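Local coordinates for protein CBIX (Paracoccus pantotrophus, PDB 4CCS) that probably inserts ferrous iron into sirohydrochlorin as the terminal chelatase of siroheme biosynthesis in denitrifying bacteria, at residues L6-Q20 with V39-A53. Sequence-based numbering, arbitrary orientation.
Sequences LIVAHGQPGDPAPQQ and VRGATLAMPGALDRA. With EDO (1,2-ethanediol), chain D.
Ile7 N donates to Arg40 O at 2.9 Å, the first of four backbone bonds joining strand 6-9 to strand 39-43, the parallel pair of a beta-alpha-beta unit in one lobe of this chelatase-family fold. Ala42 N to Ile7 O and Ala9 N to Ala42 O follow, and Leu44 N to Ala9 O carries the ladder one residue beyond the strand. From helix 16-20, Gln20 reaches the outer edge of strand 39-43: its OE1 accepts from Thr43 N at 3.1 Å, the donor tilted 25° from the carbonyl plane, while NE2 gives a hydrogen bond to Glu24 OE2 and a weak one to Gly41 O. CG lies anti to the backbone N (chi1 180°) and a bend at chi2 turns the amide onto the strand. A leucine in its place would probably leave Thr43 N without its acceptor and Glu24 without this amide donor. Near the strand ends, a water donates to His10 O and Gln19 OE1 and accepts from Thr43 OG1. Met46 CE packs against Gln20 CB at 3.7 Å. On the sheet face of Leu6 and Val8, Val8 CG1 meets Leu44 CG crosswise, and Leu6 CD1 sits 3.7 Å above one face of the Arg52 guanidinium, offset toward its rim.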
loop_
_atom_site.group_PDB
_atom_site.type_symbol
_atom_site.label_atom_id
_atom_site.label_comp_id
_atom_site.label_asym_id
_atom_site.label_seq_id
_atom_site.Cartn_x
_atom_site.Cartn_y
_atom_site.Cartn_z
ATOM N N LEU A 6 2.717 7.148 -15.051
ATOM C CA LEU A 6 2.774 5.698 -14.931
ATOM C C LEU A 6 2.687 5.289 -13.453
ATOM O O LEU A 6 3.511 5.722 -12.654
ATOM C CB LEU A 6 4.061 5.180 -15.615
ATOM C CG LEU A 6 4.202 3.676 -15.897
ATOM C CD1 LEU A 6 3.018 3.119 -16.725
ATOM C CD2 LEU A 6 5.507 3.402 -16.631
ATOM N N ILE A 7 1.651 4.510 -13.097
ATOM C CA ILE A 7 1.430 3.946 -11.748
ATOM C C ILE A 7 2.181 2.614 -11.778
ATOM O O ILE A 7 1.856 1.740 -12.592
ATOM C CB ILE A 7 -0.073 3.739 -11.428
ATOM C CG1 ILE A 7 -0.939 5.005 -11.698
ATOM C CG2 ILE A 7 -0.278 3.201 -10.005
ATOM C CD1 ILE A 7 -0.529 6.341 -11.117
ATOM N N VAL A 8 3.218 2.495 -10.942
ATOM C CA VAL A 8 4.128 1.348 -10.951
ATOM C C VAL A 8 4.027 0.500 -9.691
ATOM O O VAL A 8 4.191 1.009 -8.584
ATOM C CB VAL A 8 5.585 1.821 -11.228
ATOM C CG1 VAL A 8 6.581 0.661 -11.169
ATOM C CG2 VAL A 8 5.683 2.536 -12.577
ATOM N N ALA A 9 3.800 -0.803 -9.873
ATOM C CA ALA A 9 3.788 -1.756 -8.770
ATOM C C ALA A 9 5.078 -2.576 -8.766
ATOM O O ALA A 9 5.669 -2.826 -9.832
ATOM C CB ALA A 9 2.606 -2.692 -8.907
ATOM N N HIS A 10 5.497 -3.023 -7.571
ATOM C CA HIS A 10 6.613 -3.958 -7.421
ATOM C C HIS A 10 6.166 -5.271 -8.056
ATOM O O HIS A 10 4.996 -5.633 -7.953
ATOM C CB HIS A 10 6.891 -4.258 -5.934
ATOM C CG HIS A 10 7.945 -3.393 -5.335
ATOM N ND1 HIS A 10 9.173 -3.222 -5.944
ATOM C CD2 HIS A 10 7.920 -2.679 -4.189
ATOM C CE1 HIS A 10 9.843 -2.387 -5.165
ATOM N NE2 HIS A 10 9.129 -2.043 -4.094
ATOM N N GLY A 11 7.073 -6.004 -8.703
ATOM C CA GLY A 11 6.613 -7.285 -9.242
ATOM C C GLY A 11 6.587 -8.343 -8.131
ATOM O O GLY A 11 7.197 -8.157 -7.070
ATOM N N GLN A 12 5.871 -9.439 -8.373
ATOM C CA GLN A 12 5.808 -10.571 -7.447
ATOM C C GLN A 12 6.037 -11.845 -8.269
ATOM O O GLN A 12 5.869 -11.782 -9.490
ATOM C CB GLN A 12 4.442 -10.615 -6.724
ATOM C CG GLN A 12 4.266 -9.487 -5.693
ATOM C CD GLN A 12 5.135 -9.694 -4.477
ATOM O OE1 GLN A 12 4.833 -10.512 -3.618
ATOM N NE2 GLN A 12 6.288 -9.045 -4.420
ATOM N N PRO A 13 6.366 -13.000 -7.628
ATOM C CA PRO A 13 6.548 -14.251 -8.394
ATOM C C PRO A 13 5.250 -14.684 -9.083
ATOM O O PRO A 13 4.156 -14.257 -8.695
ATOM C CB PRO A 13 6.978 -15.265 -7.325
ATOM C CG PRO A 13 7.588 -14.431 -6.248
ATOM C CD PRO A 13 6.755 -13.190 -6.211
ATOM N N GLY A 14 5.376 -15.511 -10.126
ATOM C CA GLY A 14 4.238 -16.042 -10.870
ATOM C C GLY A 14 4.072 -15.381 -12.221
ATOM O O GLY A 14 4.931 -14.617 -12.653
ATOM N N ASP A 15 2.953 -15.670 -12.884
ATOM C CA ASP A 15 2.594 -15.115 -14.186
ATOM C C ASP A 15 2.423 -13.584 -14.046
ATOM O O ASP A 15 1.590 -13.144 -13.247
ATOM C CB ASP A 15 1.282 -15.759 -14.686
ATOM C CG ASP A 15 0.827 -15.394 -16.092
ATOM O OD1 ASP A 15 1.445 -14.494 -16.716
ATOM O OD2 ASP A 15 -0.141 -15.996 -16.568
ATOM N N PRO A 16 3.197 -12.778 -14.819
ATOM C CA PRO A 16 3.051 -11.322 -14.717
ATOM C C PRO A 16 1.760 -10.766 -15.337
ATOM O O PRO A 16 1.421 -9.616 -15.051
ATOM C CB PRO A 16 4.293 -10.768 -15.429
ATOM C CG PRO A 16 4.810 -11.861 -16.262
ATOM C CD PRO A 16 4.306 -13.161 -15.729
ATOM N N ALA A 17 1.071 -11.540 -16.201
ATOM C CA ALA A 17 -0.133 -11.043 -16.894
ATOM C C ALA A 17 -1.276 -10.609 -15.933
ATOM O O ALA A 17 -1.760 -9.484 -16.095
ATOM C CB ALA A 17 -0.625 -12.043 -17.937
ATOM N N PRO A 18 -1.667 -11.430 -14.905
ATOM C CA PRO A 18 -2.733 -10.939 -14.005
ATOM C C PRO A 18 -2.260 -9.752 -13.138
ATOM O O PRO A 18 -3.055 -8.873 -12.817
ATOM C CB PRO A 18 -3.127 -12.165 -13.183
ATOM C CG PRO A 18 -2.020 -13.150 -13.355
ATOM C CD PRO A 18 -1.422 -12.875 -14.701
ATOM N N GLN A 19 -0.948 -9.673 -12.858
ATOM C CA GLN A 19 -0.380 -8.567 -12.080
ATOM C C GLN A 19 -0.476 -7.272 -12.900
ATOM O O GLN A 19 -0.846 -6.228 -12.362
ATOM C CB GLN A 19 1.081 -8.857 -11.710
ATOM C CG GLN A 19 1.215 -9.951 -10.633
ATOM C CD GLN A 19 2.654 -10.242 -10.314
ATOM O OE1 GLN A 19 3.399 -9.378 -9.869
ATOM N NE2 GLN A 19 3.079 -11.488 -10.481
ATOM N N GLN A 20 -0.188 -7.362 -14.205
ATOM C CA GLN A 20 -0.280 -6.223 -15.134
ATOM C C GLN A 20 -1.729 -5.760 -15.289
ATOM O O GLN A 20 -1.978 -4.552 -15.218
ATOM C CB GLN A 20 0.342 -6.578 -16.497
ATOM C CG GLN A 20 0.292 -5.446 -17.554
ATOM C CD GLN A 20 1.093 -4.213 -17.187
ATOM O OE1 GLN A 20 2.063 -4.268 -16.431
ATOM N NE2 GLN A 20 0.792 -3.082 -17.817
ATOM N N VAL A 39 -2.876 8.604 -17.906
ATOM C CA VAL A 39 -2.520 7.671 -16.828
ATOM C C VAL A 39 -2.561 6.220 -17.270
ATOM O O VAL A 39 -3.590 5.751 -17.746
ATOM C CB VAL A 39 -3.424 7.898 -15.581
ATOM C CG1 VAL A 39 -2.925 7.093 -14.370
ATOM C CG2 VAL A 39 -3.524 9.387 -15.234
ATOM N N ARG A 40 -1.446 5.499 -17.067
ATOM C CA ARG A 40 -1.356 4.072 -17.398
ATOM C C ARG A 40 -0.743 3.319 -16.213
ATOM O O ARG A 40 -0.160 3.954 -15.327
ATOM C CB ARG A 40 -0.536 3.849 -18.683
ATOM C CG ARG A 40 -1.196 4.397 -19.960
ATOM C CD ARG A 40 -2.483 3.666 -20.330
ATOM N NE ARG A 40 -3.055 4.140 -21.593
ATOM C CZ ARG A 40 -3.911 5.152 -21.710
ATOM N NH1 ARG A 40 -4.308 5.826 -20.637
ATOM N NH2 ARG A 40 -4.378 5.497 -22.899
ATOM N N GLY A 41 -0.914 1.988 -16.168
ATOM C CA GLY A 41 -0.381 1.176 -15.076
ATOM C C GLY A 41 0.655 0.159 -15.563
ATOM O O GLY A 41 0.616 -0.282 -16.719
ATOM N N ALA A 42 1.585 -0.209 -14.671
ATOM C CA ALA A 42 2.629 -1.191 -14.970
ATOM C C ALA A 42 3.087 -1.937 -13.729
ATOM O O ALA A 42 3.142 -1.373 -12.632
ATOM C CB ALA A 42 3.833 -0.496 -15.613
ATOM N N THR A 43 3.446 -3.211 -13.918
ATOM C CA THR A 43 4.047 -4.019 -12.864
ATOM C C THR A 43 5.470 -4.288 -13.285
ATOM O O THR A 43 5.709 -4.625 -14.450
ATOM C CB THR A 43 3.288 -5.318 -12.564
ATOM O OG1 THR A 43 4.073 -6.032 -11.597
ATOM C CG2 THR A 43 3.075 -6.199 -13.806
ATOM N N LEU A 44 6.413 -4.167 -12.339
ATOM C CA LEU A 44 7.820 -4.447 -12.610
ATOM C C LEU A 44 8.067 -5.947 -12.879
ATOM O O LEU A 44 9.170 -6.308 -13.294
ATOM C CB LEU A 44 8.734 -3.879 -11.505
ATOM C CG LEU A 44 8.715 -2.341 -11.358
ATOM C CD1 LEU A 44 9.568 -1.894 -10.194
ATOM C CD2 LEU A 44 9.146 -1.633 -12.657
ATOM N N ALA A 45 7.028 -6.812 -12.698
ATOM C CA ALA A 45 7.155 -8.255 -13.026
ATOM C C ALA A 45 7.083 -8.446 -14.559
ATOM O O ALA A 45 7.464 -9.498 -15.072
ATOM C CB ALA A 45 6.046 -9.065 -12.349
ATOM N N MET A 46 6.583 -7.425 -15.286
ATOM C CA MET A 46 6.422 -7.483 -16.728
ATOM C C MET A 46 7.678 -6.940 -17.408
ATOM O O MET A 46 8.082 -5.809 -17.094
ATOM C CB MET A 46 5.147 -6.705 -17.144
ATOM C CG MET A 46 4.714 -6.920 -18.582
ATOM S SD MET A 46 4.294 -8.637 -18.971
ATOM C CE MET A 46 2.601 -8.730 -18.405
ATOM N N PRO A 47 8.330 -7.734 -18.317
ATOM C CA PRO A 47 9.498 -7.187 -19.020
ATOM C C PRO A 47 9.013 -6.021 -19.897
ATOM O O PRO A 47 7.894 -6.064 -20.433
ATOM C CB PRO A 47 10.032 -8.369 -19.861
ATOM C CG PRO A 47 9.037 -9.457 -19.723
ATOM C CD PRO A 47 8.257 -9.201 -18.470
ATOM N N GLY A 48 9.814 -4.955 -19.966
ATOM C CA GLY A 48 9.459 -3.768 -20.755
ATOM C C GLY A 48 8.378 -2.906 -20.087
ATOM O O GLY A 48 7.737 -2.110 -20.774
ATOM N N ALA A 49 8.185 -3.059 -18.754
ATOM C CA ALA A 49 7.191 -2.317 -17.947
ATOM C C ALA A 49 7.318 -0.803 -18.112
ATOM O O ALA A 49 6.311 -0.114 -18.275
ATOM C CB ALA A 49 7.346 -2.674 -16.470
ATOM N N LEU A 50 8.569 -0.309 -18.080
ATOM C CA LEU A 50 8.936 1.103 -18.136
ATOM C C LEU A 50 9.308 1.654 -19.512
ATOM O O LEU A 50 9.694 2.829 -19.584
ATOM C CB LEU A 50 10.098 1.368 -17.160
ATOM C CG LEU A 50 9.876 1.013 -15.684
ATOM C CD1 LEU A 50 11.182 1.032 -14.935
ATOM C CD2 LEU A 50 8.855 1.925 -15.032
ATOM N N ASP A 51 9.209 0.863 -20.602
ATOM C CA ASP A 51 9.639 1.441 -21.878
ATOM C C ASP A 51 8.597 2.420 -22.492
ATOM O O ASP A 51 8.937 3.121 -23.445
ATOM C CB ASP A 51 10.153 0.401 -22.895
ATOM C CG ASP A 51 9.318 -0.830 -23.158
ATOM O OD1 ASP A 51 8.075 -0.699 -23.240
ATOM O OD2 ASP A 51 9.910 -1.897 -23.419
ATOM N N ARG A 52 7.403 2.567 -21.882
ATOM C CA ARG A 52 6.420 3.557 -22.339
ATOM C C ARG A 52 6.723 4.946 -21.721
ATOM O O ARG A 52 6.201 5.959 -22.190
ATOM C CB ARG A 52 4.967 3.094 -22.085
ATOM C CG ARG A 52 4.433 3.306 -20.670
ATOM C CD ARG A 52 3.127 2.560 -20.448
ATOM N NE ARG A 52 3.382 1.195 -19.989
ATOM C CZ ARG A 52 2.448 0.318 -19.637
ATOM N NH1 ARG A 52 1.160 0.646 -19.695
ATOM N NH2 ARG A 52 2.790 -0.897 -19.234
ATOM N N ALA A 53 7.580 4.978 -20.679
ATOM C CA ALA A 53 7.986 6.195 -19.978
ATOM C C ALA A 53 9.080 6.942 -20.726
ATOM O O ALA A 53 9.904 6.330 -21.405
ATOM C CB ALA A 53 8.468 5.852 -18.574
HETATM C C1 EDO D . 10.377 -7.108 -8.422
HETATM O O1 EDO D . 9.802 -7.081 -9.730
HETATM C C2 EDO D . 10.809 -5.699 -8.034
HETATM O O2 EDO D . 9.687 -4.834 -8.133
HETATM O O HOH W 1 2.717 -6.746 -9.371
#